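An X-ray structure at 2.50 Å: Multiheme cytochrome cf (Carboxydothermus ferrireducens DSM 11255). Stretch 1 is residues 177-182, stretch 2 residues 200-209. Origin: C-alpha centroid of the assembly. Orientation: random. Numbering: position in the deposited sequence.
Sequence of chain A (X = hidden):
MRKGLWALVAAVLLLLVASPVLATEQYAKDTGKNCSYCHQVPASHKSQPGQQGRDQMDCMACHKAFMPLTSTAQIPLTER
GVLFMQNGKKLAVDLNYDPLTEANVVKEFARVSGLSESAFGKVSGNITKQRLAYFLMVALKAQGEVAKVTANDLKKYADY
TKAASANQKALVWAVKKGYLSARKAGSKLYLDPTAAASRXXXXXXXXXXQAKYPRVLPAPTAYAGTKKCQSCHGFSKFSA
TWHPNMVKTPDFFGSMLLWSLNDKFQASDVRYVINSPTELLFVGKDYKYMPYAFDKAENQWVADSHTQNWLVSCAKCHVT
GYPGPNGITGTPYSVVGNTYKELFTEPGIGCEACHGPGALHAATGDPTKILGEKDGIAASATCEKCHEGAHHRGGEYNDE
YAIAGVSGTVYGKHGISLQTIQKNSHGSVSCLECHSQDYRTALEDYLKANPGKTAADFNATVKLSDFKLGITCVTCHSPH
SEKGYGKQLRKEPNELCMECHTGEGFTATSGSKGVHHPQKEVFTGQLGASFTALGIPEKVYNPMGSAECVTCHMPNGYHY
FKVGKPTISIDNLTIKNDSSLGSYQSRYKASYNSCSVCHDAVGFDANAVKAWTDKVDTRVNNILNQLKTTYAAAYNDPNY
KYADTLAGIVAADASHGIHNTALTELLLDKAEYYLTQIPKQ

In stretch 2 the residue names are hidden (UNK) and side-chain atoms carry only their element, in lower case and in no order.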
# COMPACT_ATOMS: atom_id res chain seq x y z
N LYS A 177 -9.23 -4.91 -50.34
CA LYS A 177 -9.23 -3.93 -49.26
C LYS A 177 -8.04 -2.99 -49.31
O LYS A 177 -8.01 -2.02 -48.54
CB LYS A 177 -9.28 -4.65 -47.91
CG LYS A 177 -10.67 -5.09 -47.50
CD LYS A 177 -11.52 -3.90 -47.12
CE LYS A 177 -12.96 -4.32 -46.87
NZ LYS A 177 -13.75 -3.20 -46.28
N GLY A 178 -7.07 -3.23 -50.19
CA GLY A 178 -5.94 -2.33 -50.32
C GLY A 178 -4.84 -2.52 -49.30
O GLY A 178 -3.91 -1.72 -49.27
N TYR A 179 -4.91 -3.57 -48.48
CA TYR A 179 -3.84 -3.82 -47.51
C TYR A 179 -2.58 -4.32 -48.20
O TYR A 179 -1.46 -3.98 -47.79
CB TYR A 179 -4.31 -4.82 -46.46
CG TYR A 179 -5.54 -4.38 -45.70
CD1 TYR A 179 -5.71 -3.06 -45.31
CD2 TYR A 179 -6.54 -5.29 -45.38
CE1 TYR A 179 -6.84 -2.65 -44.61
CE2 TYR A 179 -7.67 -4.90 -44.69
CZ TYR A 179 -7.81 -3.58 -44.31
OH TYR A 179 -8.93 -3.19 -43.62
N LEU A 180 -2.74 -5.14 -49.24
CA LEU A 180 -1.65 -5.58 -50.10
C LEU A 180 -2.00 -5.24 -51.54
O LEU A 180 -3.15 -4.95 -51.87
CB LEU A 180 -1.37 -7.08 -49.94
CG LEU A 180 -0.89 -7.57 -48.57
CD1 LEU A 180 -1.21 -9.05 -48.39
CD2 LEU A 180 0.60 -7.32 -48.41
N SER A 181 -1.00 -5.30 -52.42
CA SER A 181 -1.19 -4.91 -53.80
C SER A 181 -0.95 -6.08 -54.73
O SER A 181 -0.33 -7.08 -54.37
CB SER A 181 -0.26 -3.75 -54.18
OG SER A 181 1.10 -4.13 -54.04
N ALA A 182 -1.47 -5.95 -55.95
CA ALA A 182 -1.13 -6.82 -57.06
C ALA A 182 -0.28 -6.04 -58.06
O ALA A 182 -0.11 -4.82 -57.94
CB ALA A 182 -2.39 -7.37 -57.73
N UNK A 200 7.74 -2.67 -45.93
CA UNK A 200 6.67 -1.73 -46.25
C UNK A 200 5.30 -2.39 -46.18
O UNK A 200 4.35 -1.82 -45.65
o UNK A 200 8.06 -0.28 -47.60
c UNK A 200 6.91 -1.13 -47.63
c UNK A 200 5.69 -0.33 -48.11
N UNK A 201 5.20 -3.63 -46.68
CA UNK A 201 3.91 -4.31 -46.71
C UNK A 201 3.51 -4.79 -45.32
O UNK A 201 2.32 -4.75 -44.97
c UNK A 201 4.15 -6.17 -50.12
c UNK A 201 3.96 -5.47 -47.70
c UNK A 201 4.12 -5.01 -49.14
o UNK A 201 3.22 -6.27 -50.96
o UNK A 201 5.09 -6.99 -50.04
N UNK A 202 4.47 -5.25 -44.52
CA UNK A 202 4.19 -5.63 -43.14
C UNK A 202 3.69 -4.42 -42.35
O UNK A 202 2.68 -4.50 -41.64
c UNK A 202 5.44 -6.24 -42.48
c UNK A 202 5.81 -7.55 -43.16
c UNK A 202 5.21 -6.46 -41.00
N UNK A 203 4.38 -3.29 -42.49
CA UNK A 203 4.01 -2.09 -41.74
C UNK A 203 2.66 -1.56 -42.19
O UNK A 203 1.84 -1.12 -41.38
c UNK A 203 6.32 -1.45 -41.04
c UNK A 203 5.12 -1.03 -41.86
c UNK A 203 4.62 0.34 -41.43
N UNK A 204 2.39 -1.61 -43.50
CA UNK A 204 1.08 -1.20 -43.99
C UNK A 204 -0.02 -2.11 -43.46
O UNK A 204 -1.14 -1.66 -43.22
c UNK A 204 0.20 0.14 -47.46
c UNK A 204 -0.16 -0.56 -46.15
n UNK A 204 -1.86 -0.49 -48.70
c UNK A 204 1.08 -1.17 -45.52
c UNK A 204 -1.05 0.64 -48.17
N UNK A 205 0.30 -3.39 -43.25
CA UNK A 205 -0.66 -4.31 -42.65
C UNK A 205 -0.81 -4.04 -41.16
O UNK A 205 -1.93 -4.03 -40.63
c UNK A 205 -0.25 -5.75 -42.92
N UNK A 206 0.31 -3.81 -40.47
CA UNK A 206 0.26 -3.51 -39.04
C UNK A 206 -0.53 -2.23 -38.77
O UNK A 206 -1.29 -2.16 -37.79
c UNK A 206 2.41 -2.02 -36.52
c UNK A 206 2.49 -1.79 -35.16
c UNK A 206 1.21 -4.04 -36.12
c UNK A 206 1.69 -3.39 -38.50
c UNK A 206 1.77 -3.14 -37.02
c UNK A 206 1.29 -3.82 -34.75
c UNK A 206 1.93 -2.69 -34.27
N UNK A 207 -0.39 -1.23 -39.64
CA UNK A 207 -1.15 0.01 -39.47
C UNK A 207 -2.65 -0.25 -39.55
O UNK A 207 -3.44 0.38 -38.83
c UNK A 207 -0.73 1.04 -40.53
o UNK A 207 1.22 1.42 -39.19
c UNK A 207 0.67 1.57 -40.29
n UNK A 207 1.27 2.15 -41.32
N UNK A 208 -3.07 -1.17 -40.42
CA UNK A 208 -4.49 -1.51 -40.51
C UNK A 208 -4.98 -2.21 -39.25
O UNK A 208 -6.14 -2.02 -38.84
c UNK A 208 -4.74 -2.38 -41.73
N UNK A 209 -4.13 -3.02 -38.61
CA UNK A 209 -4.47 -3.59 -37.32
C UNK A 209 -4.55 -2.50 -36.26
O UNK A 209 -5.46 -2.49 -35.42
c UNK A 209 -3.38 -5.76 -38.00
c UNK A 209 -3.45 -4.68 -36.93
c UNK A 209 -3.80 -5.28 -35.58

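Position 200 opens the helical stretch with a side chain of one carbon carrying one oxygen and one carbon. It lies out of reach of stretch 1; branching at the first carbon with an oxygen makes it Thr200.

Position 201 has three carbons in a row, the third carrying two oxygens, a carboxylate. Its CA-to-CB bond points toward stretch 1, and one oxygen lies near the end of Leu180. This is Glu201, with OE2 3.8 Å from Leu180 CD2 and 4.3 Å from Ser181 OG. The acid is not left unpaired beside a leucine methyl, because OE2 is hydrogen-bonded elsewhere in the structure.

Position 202 has three carbons, one carrying the other two, and points away from stretch 1: Val202. Position 203 has the same fork of carbons, also without contact: Val203.

Position 204 sends out four carbons in a row ending in nitrogen, a chain only lysine has. It starts toward stretch 1, and its nitrogen comes close to the carbonyl oxygens of Gly178 and Tyr179. This is Lys204, with NZ 2.5 Å from Gly178 O and 3.6 Å from Tyr179 O. The nearer carbonyl belongs to Gly178, which leaves the preceding helix in a Schellman motif with phi at 82°; a side chain there would jam against the carbonyl oxygen of Lys177.

Position 205 has a single carbon, so it is Ala205. It points sideways, yet its CA lies 5.8 Å from the CA of Tyr179, a close approach of the two backbones.

Position 206 shows one carbon and then a ring of six carbons with no oxygen: Phe206, buried and out of reach of stretch 1. Position 207 has two carbons, the second carrying one oxygen and one nitrogen. The shape is that of an amide, Asn207, exposed and likewise out of reach.

Position 208 again has one carbon, pointing toward stretch 1 and meeting the tyrosine ring obliquely. Ala208 places CB 3.6 Å from Tyr179 CE1. Position 209, a carbon carrying two carbons, is Val209, without contact here.

The contact follows helical spacing. Positions 201, 204 and 208 point toward stretch 1, three and four residues apart, so they share one helical face, and the small Ala205 lies among them where the backbones come near. The helix offers a different chemistry at each place: a methyl for the Tyr179 ring, a lysine nitrogen close to Gly178 O, and a carboxylate beside Leu180 and Ser181. The two stretches bury 313 Å², both sides summed.

Stretch 2, residues 200-209: TEVVKAFNAV
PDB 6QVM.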